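Local coordinates for protein arginase (RocF) (Helicobacter pylori, PDB 4G3H) that probably hydrolyses L-arginine to L-ornithine and urea at a site that binds two manganese ions per subunit, at residues 89-94 and 278-283; 114-119 and 232-237; 180-185 and 201-206. All blocks are in the same frame, centred on the assembly; numbering follows the deposited sequence.

In the fold
All three interactions sit on one parallel sheet of the arginase fold, near the carboxyl-terminal ends of its strands. Interaction 2 is central and holds both manganese ions. The centres of interactions 1 and 3 each lie about 9 Å from its centre, and about 18 Å from each other, so the three are nearly in line. Strands 274-280 and 228-234 are neighbours, and Thr280 N probably bonds to Leu233 O at 2.8 Å. This joins interaction 1 to interaction 2. On the other flank Ala117 O probably accepts from Arg185 N at 2.7 Å, joining interaction 3. His91 brings interaction 1 within about 2 Å (nearest atoms) of the chain E manganese ion; interaction 3 reaches the sheet edge.

Interaction 1: residues 89-94 and 278-283; sequences SEHANM and EVTEYN
The metal-site end of the arginase alpha/beta sheet brings this loop and strand together. Residues 89-94 run from strand 84-87 into helix 94-104. Residues 278-283 end the neighbouring parallel strand, 274-280, and turn away from it. Glu281 grips the loop twice. Its backbone N donates to Ser89 O over 3.2 Å, arriving from above the carbonyl plane. Its side chain bends at chi2 (-63°), so that OE2 accepts from His91 N at 2.8 Å. That bond is nearly straight, and the N-H meets OE2 from above the carboxylate plane.

Thr280 presents two different branches to the loop. OG1 is anti to the backbone N and lies 3.0 Å from Ser89 O, a weak bond whose proton has another acceptor nearby. This leaves CG2 in the crowded position between N and the carbonyl carbon. From there the methyl sits over one face of the His91 ring, 3.6 Å from its centroid and 13° off the normal, a CH-pi contact. Tyr114 also meets this ring, with the two planes almost parallel. The His91 side chain comes within about 2 Å of the chain E manganese ion, so the Thr280 methyl packs on a ring that lies at the metal site.

Glu278 is extended, and its carboxylate plane stands 83° from the imidazole. The Glu278 and Met94 side chains cross at about a right angle, with Glu278 OE1 3.3 Å from Met94 CG. This buried carboxylate is satisfied by Tyr230 OH at OE1 and by Ser88 OG at OE2.

Two waters complete the join at Ser89. One donates to Ser89 O and accepts from Tyr282 N. The other accepts from Ser89 N at 3.0 Å and donates to Val279 O at 2.9 Å.

Interaction 2: residues 114-119 and 232-237; sequences YLDAHA and SLDLDI. With MN (manganese (II) ion), chain F; MN (manganese (II) ion), chain E.
Asp116, His118, Asp234 and Asp236 close tightly round the manganese ion of chain F. It is bound by Asp116 OD1 (2.2 Å), His118 ND1 (2.3 Å), Asp234 OD2 (2.3 Å) and Asp236 OD2 (2.1 Å). The chain E ion takes Asp116 OD2 at 2.1 Å and Asp234 OD2 at the longer 2.5 Å, and Asp120 is a further ligand. Asp116 therefore bridges with both oxygens, Asp234 with one. Their carboxylate planes are 65° apart. The metal charges probably offset the crowded acids' repulsion.

This is the two-manganese centre of the arginase fold, built where two neighbouring parallel strands end. Asp234 is the last strand residue, Asp116 and His118 lie in the loop after strand 110-115, and Asp236 in the 3-10 turn 235-237. Asp116 OD1 and Asp234 OD1 each accept from backbone N two residues on, in Asx turns that hold the carboxylates. Asp236 OD1 accepts from Ala117 N at 3.0 Å, from above the carboxylate plane. His118 NE2 bonds to Glu250, a second-shell acid that helps fix the ring and may polarise it.

Away from the metals, backbone bonds and apolar side chains take over. Parallel-strand bonds join Leu115 N and O to Ser232 O and Asp234 N, nearly along the C=O axes. Leu115 CB lies 3.7 Å from Leu233 CD1, and Ile237 CD1 touches the same CB. At the loose end Ala119 does not touch residues 232-237.

Interaction 3: residues 180-185 and 201-206; sequences VYFGVR and PLFSVD
Phe203, Leu202 and Tyr181 carry the contact between strand 179-182 and the short outermost strand 202-203. Helix 189-198 links these parallel strands in a beta-alpha-beta unit of the arginase sheet.

Phe203 loses the most surface. Its backbone is held at both ends. N donates to Tyr181 O at 2.8 Å, almost straight at 175°, and O accepts from Gly183 N at 2.8 Å nearly along the C=O axis. Its CG is anti to the carbonyl carbon, as in Phe182, so the two side chains run side by side in the same direction. The rings meet obliquely, with planes 33° apart, and Phe203 CD2 lies 3.8 Å from Phe182 CE1. Val180 CG1 comes to the edge of the Phe203 ring, 3.5 Å from CE2. Helix 212-223 packs on both phenylalanines through Val215 and Thr219.

Leu202 is on the other face of the sheet, with Tyr181. Its CG is anti to the backbone N and touches Tyr181 CB at 3.8 Å. CD1 reaches across to Val184 CB, also at 3.8 Å, the two side chains crossing at about a right angle. Ile195 of helix 189-198 touches both Leu202 and Tyr181.

Tyr181 N donates to Pro201 O at 3.1 Å, in the carbonyl plane. Its ring leads away, and OH bonds to Ala119 O, between the metal ligands His118 and Asp120.

Past the strands Gly183 turns with a positive phi of 78°. A water accepts from Val205 N and donates to Val184 O. Arg185 NH2 reaches back to Gly183 O, while NH1 bonds to Glu250 O. The edge strand is thus held by backbone bonds and apolar side chains, while Tyr181 and Arg185 tie its neighbour, residues 180-185, to loops near the manganese site.

Interaction 1: residues 89-94 and 278-283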
loop_
_atom_site.group_PDB
_atom_site.type_symbol
_atom_site.label_atom_id
_atom_site.label_comp_id
_atom_site.label_asym_id
_atom_site.label_seq_id
_atom_site.Cartn_x
_atom_site.Cartn_y
_atom_site.Cartn_z
ATOM N N SER A 89 6.198 -5.027 2.187
ATOM C CA SER A 89 6.339 -6.376 1.980
ATOM C C SER A 89 5.029 -7.033 1.656
ATOM O O SER A 89 4.904 -7.355 0.777
ATOM C CB SER A 89 6.960 -7.090 3.159
ATOM O OG SER A 89 7.311 -8.301 2.984
ATOM N N GLU A 90 4.120 -7.022 2.521
ATOM C CA GLU A 90 2.817 -7.491 2.414
ATOM C C GLU A 90 1.740 -6.483 2.611
ATOM O O GLU A 90 1.893 -5.739 3.383
ATOM C CB GLU A 90 2.639 -8.795 3.185
ATOM C CG GLU A 90 2.804 -8.789 4.568
ATOM C CD GLU A 90 2.703 -10.174 5.184
ATOM O OE1 GLU A 90 3.494 -11.063 5.027
ATOM O OE2 GLU A 90 1.851 -10.347 5.922
ATOM N N HIS A 91 0.713 -6.470 1.768
ATOM C CA HIS A 91 -0.299 -5.445 1.912
ATOM C C HIS A 91 -0.954 -5.314 3.274
ATOM O O HIS A 91 -1.378 -4.225 3.646
ATOM C CB HIS A 91 -1.380 -5.586 0.838
ATOM C CG HIS A 91 -1.679 -4.301 0.134
ATOM N ND1 HIS A 91 -1.311 -3.074 0.646
ATOM C CD2 HIS A 91 -2.292 -4.047 -1.042
ATOM C CE1 HIS A 91 -1.684 -2.121 -0.188
ATOM N NE2 HIS A 91 -2.281 -2.686 -1.222
ATOM N N ALA A 92 -1.036 -6.399 4.031
ATOM C CA ALA A 92 -1.656 -6.325 5.347
ATOM C C ALA A 92 -0.966 -5.289 6.232
ATOM O O ALA A 92 -1.602 -4.706 7.105
ATOM C CB ALA A 92 -1.633 -7.697 6.027
ATOM N N ASN A 93 0.327 -5.050 5.998
ATOM C CA ASN A 93 1.079 -4.074 6.795
ATOM C C ASN A 93 0.630 -2.636 6.551
ATOM O O ASN A 93 0.990 -1.727 7.301
ATOM C CB ASN A 93 2.582 -4.176 6.510
ATOM C CG ASN A 93 3.177 -5.490 6.970
ATOM O OD1 ASN A 93 2.749 -6.058 7.973
ATOM N ND2 ASN A 93 4.188 -5.972 6.249
ATOM N N MET A 94 -0.151 -2.437 5.495
ATOM C CA MET A 94 -0.646 -1.112 5.151
ATOM C C MET A 94 -1.460 -0.516 6.302
ATOM O O MET A 94 -1.475 0.694 6.493
ATOM C CB MET A 94 -1.493 -1.190 3.873
ATOM C CG MET A 94 -2.061 0.132 3.383
ATOM S SD MET A 94 -3.726 0.481 4.020
ATOM C CE MET A 94 -4.044 2.102 3.269
ATOM N N GLU A 278 3.646 3.600 -1.208
ATOM C CA GLU A 278 3.884 2.255 -0.719
ATOM C C GLU A 278 3.799 1.288 -1.902
ATOM O O GLU A 278 2.823 1.318 -2.662
ATOM C CB GLU A 278 2.805 1.891 0.311
ATOM C CG GLU A 278 2.907 0.488 0.899
ATOM C CD GLU A 278 1.582 -0.005 1.471
ATOM O OE1 GLU A 278 0.692 0.827 1.746
ATOM O OE2 GLU A 278 1.429 -1.230 1.655
ATOM N N VAL A 279 4.820 0.453 -2.077
ATOM C CA VAL A 279 4.810 -0.544 -3.155
ATOM C C VAL A 279 4.947 -1.860 -2.416
ATOM O O VAL A 279 5.858 -2.037 -1.610
ATOM C CB VAL A 279 5.971 -0.346 -4.162
ATOM C CG1 VAL A 279 5.888 -1.409 -5.260
ATOM C CG2 VAL A 279 5.885 1.037 -4.792
ATOM N N THR A 280 4.040 -2.787 -2.686
ATOM C CA THR A 280 4.028 -4.034 -1.939
ATOM C C THR A 280 3.712 -5.284 -2.755
ATOM O O THR A 280 3.376 -5.212 -3.935
ATOM C CB THR A 280 2.982 -3.908 -0.807
ATOM O OG1 THR A 280 3.135 -4.971 0.137
ATOM C CG2 THR A 280 1.572 -3.954 -1.403
ATOM N N GLU A 281 3.823 -6.431 -2.092
ATOM C CA GLU A 281 3.537 -7.732 -2.685
ATOM C C GLU A 281 4.471 -8.168 -3.807
ATOM O O GLU A 281 4.031 -8.662 -4.849
ATOM C CB GLU A 281 2.082 -7.783 -3.168
ATOM C CG GLU A 281 1.031 -7.668 -2.053
ATOM C CD GLU A 281 1.085 -8.815 -1.043
ATOM O OE1 GLU A 281 1.608 -9.895 -1.382
ATOM O OE2 GLU A 281 0.588 -8.644 0.088
ATOM N N TYR A 282 5.764 -7.959 -3.608
ATOM C CA TYR A 282 6.735 -8.423 -4.581
ATOM C C TYR A 282 7.276 -9.707 -3.972
ATOM O O TYR A 282 7.957 -9.668 -2.954
ATOM C CB TYR A 282 7.873 -7.424 -4.771
ATOM C CG TYR A 282 8.995 -7.987 -5.607
ATOM C CD1 TYR A 282 8.736 -8.575 -6.843
ATOM C CD2 TYR A 282 10.307 -7.962 -5.154
ATOM C CE1 TYR A 282 9.752 -9.129 -7.607
ATOM C CE2 TYR A 282 11.339 -8.514 -5.910
ATOM C CZ TYR A 282 11.050 -9.098 -7.137
ATOM O OH TYR A 282 12.052 -9.659 -7.892
ATOM N N ASN A 283 6.943 -10.842 -4.576
ATOM C CA ASN A 283 7.398 -12.137 -4.083
ATOM C C ASN A 283 8.099 -12.888 -5.213
ATOM O O ASN A 283 7.471 -13.633 -5.963
ATOM C CB ASN A 283 6.213 -12.962 -3.578
ATOM C CG ASN A 283 6.650 -14.230 -2.860
ATOM O OD1 ASN A 283 7.738 -14.753 -3.110
ATOM N ND2 ASN A 283 5.795 -14.738 -1.976
HETATM O O HOH W 1 7.065 -7.163 -1.382
HETATM O O HOH W 2 7.387 -4.270 -0.463
#

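Interaction 2: residues 114-119 and 232-237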
loop_
_atom_site.group_PDB
_atom_site.type_symbol
_atom_site.label_atom_id
_atom_site.label_comp_id
_atom_site.label_asym_id
_atom_site.label_seq_id
_atom_site.Cartn_x
_atom_site.Cartn_y
_atom_site.Cartn_z
ATOM N N TYR A 114 -5.379 3.565 -4.285
ATOM C CA TYR A 114 -5.116 2.151 -4.031
ATOM C C TYR A 114 -5.096 1.341 -5.327
ATOM O O TYR A 114 -6.148 1.047 -5.892
ATOM C CB TYR A 114 -6.216 1.611 -3.100
ATOM C CG TYR A 114 -5.820 0.446 -2.220
ATOM C CD1 TYR A 114 -5.095 0.654 -1.047
ATOM C CD2 TYR A 114 -6.198 -0.855 -2.539
ATOM C CE1 TYR A 114 -4.761 -0.397 -0.210
ATOM C CE2 TYR A 114 -5.864 -1.929 -1.700
ATOM C CZ TYR A 114 -5.146 -1.685 -0.533
ATOM O OH TYR A 114 -4.824 -2.715 0.321
ATOM N N LEU A 115 -3.902 0.984 -5.793
ATOM C CA LEU A 115 -3.753 0.208 -7.024
ATOM C C LEU A 115 -3.610 -1.240 -6.611
ATOM O O LEU A 115 -2.613 -1.620 -5.994
ATOM C CB LEU A 115 -2.521 0.680 -7.800
ATOM C CG LEU A 115 -2.662 2.073 -8.426
ATOM C CD1 LEU A 115 -2.747 3.126 -7.327
ATOM C CD2 LEU A 115 -1.461 2.345 -9.344
ATOM N N ASP A 116 -4.594 -2.059 -6.978
ATOM C CA ASP A 116 -4.599 -3.441 -6.520
ATOM C C ASP A 116 -5.618 -4.270 -7.302
ATOM O O ASP A 116 -6.592 -3.736 -7.836
ATOM C CB ASP A 116 -4.995 -3.413 -5.040
ATOM C CG ASP A 116 -4.650 -4.676 -4.292
ATOM O OD1 ASP A 116 -4.857 -5.792 -4.804
ATOM O OD2 ASP A 116 -4.187 -4.539 -3.151
ATOM N N ALA A 117 -5.391 -5.577 -7.366
ATOM C CA ALA A 117 -6.325 -6.461 -8.042
ATOM C C ALA A 117 -7.452 -6.748 -7.049
ATOM O O ALA A 117 -8.533 -7.189 -7.440
ATOM C CB ALA A 117 -5.633 -7.766 -8.437
ATOM N N HIS A 118 -7.185 -6.480 -5.768
ATOM C CA HIS A 118 -8.151 -6.725 -4.692
ATOM C C HIS A 118 -8.590 -5.467 -3.941
ATOM O O HIS A 118 -7.893 -4.456 -3.937
ATOM C CB HIS A 118 -7.566 -7.715 -3.674
ATOM C CG HIS A 118 -6.902 -8.903 -4.297
ATOM N ND1 HIS A 118 -5.559 -8.930 -4.596
ATOM C CD2 HIS A 118 -7.405 -10.088 -4.717
ATOM C CE1 HIS A 118 -5.261 -10.079 -5.175
ATOM N NE2 HIS A 118 -6.364 -10.800 -5.262
ATOM N N ALA A 119 -9.743 -5.552 -3.286
ATOM C CA ALA A 119 -10.285 -4.441 -2.513
ATOM C C ALA A 119 -9.709 -4.441 -1.093
ATOM O O ALA A 119 -9.672 -3.407 -0.425
ATOM C CB ALA A 119 -11.812 -4.537 -2.461
ATOM N N SER A 232 -0.923 3.656 -2.469
ATOM C CA SER A 232 -0.562 2.289 -2.129
ATOM C C SER A 232 -0.652 1.426 -3.380
ATOM O O SER A 232 -1.729 1.247 -3.946
ATOM C CB SER A 232 -1.497 1.749 -1.046
ATOM O OG SER A 232 -1.007 0.528 -0.531
ATOM N N LEU A 233 0.487 0.891 -3.803
ATOM C CA LEU A 233 0.551 0.070 -5.004
ATOM C C LEU A 233 0.857 -1.397 -4.740
ATOM O O LEU A 233 1.915 -1.735 -4.195
ATOM C CB LEU A 233 1.613 0.629 -5.974
ATOM C CG LEU A 233 2.098 -0.321 -7.093
ATOM C CD1 LEU A 233 0.928 -0.722 -7.984
ATOM C CD2 LEU A 233 3.189 0.336 -7.916
ATOM N N ASP A 234 -0.071 -2.258 -5.154
ATOM C CA ASP A 234 0.070 -3.708 -5.029
ATOM C C ASP A 234 0.385 -4.193 -6.447
ATOM O O ASP A 234 -0.418 -4.013 -7.359
ATOM C CB ASP A 234 -1.243 -4.335 -4.547
ATOM C CG ASP A 234 -1.135 -5.842 -4.339
ATOM O OD1 ASP A 234 -0.354 -6.520 -5.056
ATOM O OD2 ASP A 234 -1.850 -6.355 -3.457
ATOM N N LEU A 235 1.540 -4.818 -6.630
ATOM C CA LEU A 235 1.955 -5.275 -7.947
ATOM C C LEU A 235 1.003 -6.252 -8.646
ATOM O O LEU A 235 1.068 -6.417 -9.865
ATOM C CB LEU A 235 3.362 -5.880 -7.860
ATOM C CG LEU A 235 4.469 -4.901 -7.426
ATOM C CD1 LEU A 235 5.741 -5.673 -7.101
ATOM C CD2 LEU A 235 4.725 -3.870 -8.526
ATOM N N ASP A 236 0.116 -6.896 -7.898
ATOM C CA ASP A 236 -0.795 -7.827 -8.546
ATOM C C ASP A 236 -1.862 -7.106 -9.375
ATOM O O ASP A 236 -2.775 -7.740 -9.906
ATOM C CB ASP A 236 -1.449 -8.781 -7.532
ATOM C CG ASP A 236 -2.339 -8.074 -6.527
ATOM O OD1 ASP A 236 -2.813 -6.951 -6.798
ATOM O OD2 ASP A 236 -2.580 -8.667 -5.460
ATOM N N ILE A 237 -1.749 -5.782 -9.488
ATOM C CA ILE A 237 -2.702 -5.042 -10.301
ATOM C C ILE A 237 -2.360 -5.404 -11.743
ATOM O O ILE A 237 -3.209 -5.354 -12.637
ATOM C CB ILE A 237 -2.592 -3.514 -10.093
ATOM C CG1 ILE A 237 -3.623 -2.799 -10.976
ATOM C CG2 ILE A 237 -1.191 -3.040 -10.400
ATOM C CD1 ILE A 237 -3.731 -1.296 -10.741
HETATM MN MN MN F . -3.731 -7.586 -4.068
HETATM MN MN MN E . -3.536 -5.865 -1.709
#

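Interaction 3: residues 180-185 and 201-206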
loop_
_atom_site.group_PDB
_atom_site.type_symbol
_atom_site.label_atom_id
_atom_site.label_comp_id
_atom_site.label_asym_id
_atom_site.label_seq_id
_atom_site.Cartn_x
_atom_site.Cartn_y
_atom_site.Cartn_z
ATOM N N VAL A 180 -9.757 5.654 -3.629
ATOM C CA VAL A 180 -9.943 5.377 -5.045
ATOM C C VAL A 180 -9.251 4.087 -5.463
ATOM O O VAL A 180 -8.023 3.972 -5.414
ATOM C CB VAL A 180 -9.418 6.547 -5.910
ATOM C CG1 VAL A 180 -9.762 6.306 -7.379
ATOM C CG2 VAL A 180 -10.019 7.865 -5.428
ATOM N N TYR A 181 -10.054 3.114 -5.875
ATOM C CA TYR A 181 -9.544 1.817 -6.301
ATOM C C TYR A 181 -9.186 1.804 -7.782
ATOM O O TYR A 181 -9.928 2.326 -8.610
ATOM C CB TYR A 181 -10.589 0.730 -6.053
ATOM C CG TYR A 181 -10.704 0.239 -4.629
ATOM C CD1 TYR A 181 -9.593 -0.285 -3.956
ATOM C CD2 TYR A 181 -11.946 0.204 -3.986
ATOM C CE1 TYR A 181 -9.720 -0.843 -2.682
ATOM C CE2 TYR A 181 -12.086 -0.349 -2.722
ATOM C CZ TYR A 181 -10.971 -0.877 -2.073
ATOM O OH TYR A 181 -11.125 -1.473 -0.837
ATOM N N PHE A 182 -8.058 1.186 -8.111
ATOM C CA PHE A 182 -7.612 1.081 -9.497
ATOM C C PHE A 182 -7.294 -0.374 -9.821
ATOM O O PHE A 182 -6.456 -0.986 -9.160
ATOM C CB PHE A 182 -6.351 1.925 -9.722
ATOM C CG PHE A 182 -6.565 3.406 -9.549
ATOM C CD1 PHE A 182 -6.989 4.191 -10.621
ATOM C CD2 PHE A 182 -6.342 4.016 -8.315
ATOM C CE1 PHE A 182 -7.185 5.565 -10.467
ATOM C CE2 PHE A 182 -6.537 5.388 -8.151
ATOM C CZ PHE A 182 -6.959 6.163 -9.232
ATOM N N GLY A 183 -7.970 -0.921 -10.830
ATOM C CA GLY A 183 -7.727 -2.293 -11.250
ATOM C C GLY A 183 -8.324 -3.417 -10.417
ATOM O O GLY A 183 -8.037 -4.592 -10.669
ATOM N N VAL A 184 -9.153 -3.082 -9.435
ATOM C CA VAL A 184 -9.768 -4.101 -8.582
ATOM C C VAL A 184 -10.623 -5.056 -9.415
ATOM O O VAL A 184 -11.495 -4.626 -10.168
ATOM C CB VAL A 184 -10.637 -3.453 -7.484
ATOM C CG1 VAL A 184 -11.353 -4.523 -6.676
ATOM C CG2 VAL A 184 -9.765 -2.599 -6.575
ATOM N N ARG A 185 -10.380 -6.355 -9.270
ATOM C CA ARG A 185 -11.118 -7.335 -10.052
ATOM C C ARG A 185 -11.359 -8.667 -9.357
ATOM O O ARG A 185 -11.972 -9.561 -9.932
ATOM C CB ARG A 185 -10.381 -7.583 -11.367
ATOM C CG ARG A 185 -8.895 -7.874 -11.183
ATOM C CD ARG A 185 -8.226 -8.084 -12.517
ATOM N NE ARG A 185 -6.849 -8.558 -12.408
ATOM C CZ ARG A 185 -5.802 -7.808 -12.074
ATOM N NH1 ARG A 185 -4.599 -8.359 -12.019
ATOM N NH2 ARG A 185 -5.949 -6.515 -11.797
ATOM N N PRO A 201 -15.354 4.968 -5.116
ATOM C CA PRO A 201 -14.990 5.005 -6.540
ATOM C C PRO A 201 -14.033 3.871 -6.901
ATOM O O PRO A 201 -13.039 3.653 -6.210
ATOM C CB PRO A 201 -14.353 6.384 -6.702
ATOM C CG PRO A 201 -13.787 6.663 -5.348
ATOM C CD PRO A 201 -14.882 6.180 -4.423
ATOM N N LEU A 202 -14.345 3.151 -7.975
ATOM C CA LEU A 202 -13.532 2.021 -8.423
ATOM C C LEU A 202 -13.367 2.018 -9.947
ATOM O O LEU A 202 -14.342 1.875 -10.693
ATOM C CB LEU A 202 -14.177 0.700 -7.960
ATOM C CG LEU A 202 -13.419 -0.611 -8.201
ATOM C CD1 LEU A 202 -14.039 -1.718 -7.376
ATOM C CD2 LEU A 202 -13.441 -0.972 -9.679
ATOM N N PHE A 203 -12.128 2.173 -10.404
ATOM C CA PHE A 203 -11.848 2.191 -11.833
ATOM C C PHE A 203 -11.253 0.856 -12.248
ATOM O O PHE A 203 -10.132 0.521 -11.873
ATOM C CB PHE A 203 -10.898 3.343 -12.161
ATOM C CG PHE A 203 -11.463 4.699 -11.826
ATOM C CD1 PHE A 203 -12.536 5.219 -12.549
ATOM C CD2 PHE A 203 -10.936 5.448 -10.774
ATOM C CE1 PHE A 203 -13.076 6.466 -12.226
ATOM C CE2 PHE A 203 -11.469 6.696 -10.441
ATOM C CZ PHE A 203 -12.539 7.207 -11.166
ATOM N N SER A 204 -12.020 0.094 -13.024
ATOM C CA SER A 204 -11.589 -1.228 -13.472
ATOM C C SER A 204 -10.475 -1.190 -14.498
ATOM O O SER A 204 -10.169 -0.144 -15.062
ATOM C CB SER A 204 -12.770 -1.991 -14.072
ATOM O OG SER A 204 -13.178 -1.402 -15.297
ATOM N N VAL A 205 -9.889 -2.357 -14.739
ATOM C CA VAL A 205 -8.832 -2.515 -15.716
ATOM C C VAL A 205 -9.277 -1.983 -17.075
ATOM O O VAL A 205 -8.503 -1.333 -17.775
ATOM C CB VAL A 205 -8.449 -4.009 -15.880
ATOM C CG1 VAL A 205 -7.514 -4.177 -17.072
ATOM C CG2 VAL A 205 -7.785 -4.525 -14.599
ATOM N N ASP A 206 -10.525 -2.265 -17.445
ATOM C CA ASP A 206 -11.060 -1.824 -18.730
ATOM C C ASP A 206 -11.230 -0.310 -18.831
ATOM O O ASP A 206 -10.916 0.278 -19.865
ATOM C CB ASP A 206 -12.399 -2.513 -19.015
ATOM C CG ASP A 206 -12.261 -4.019 -19.178
ATOM O OD1 ASP A 206 -11.421 -4.461 -19.991
ATOM O OD2 ASP A 206 -12.994 -4.768 -18.499
HETATM O O HOH W 3 -10.940 -4.530 -12.855
#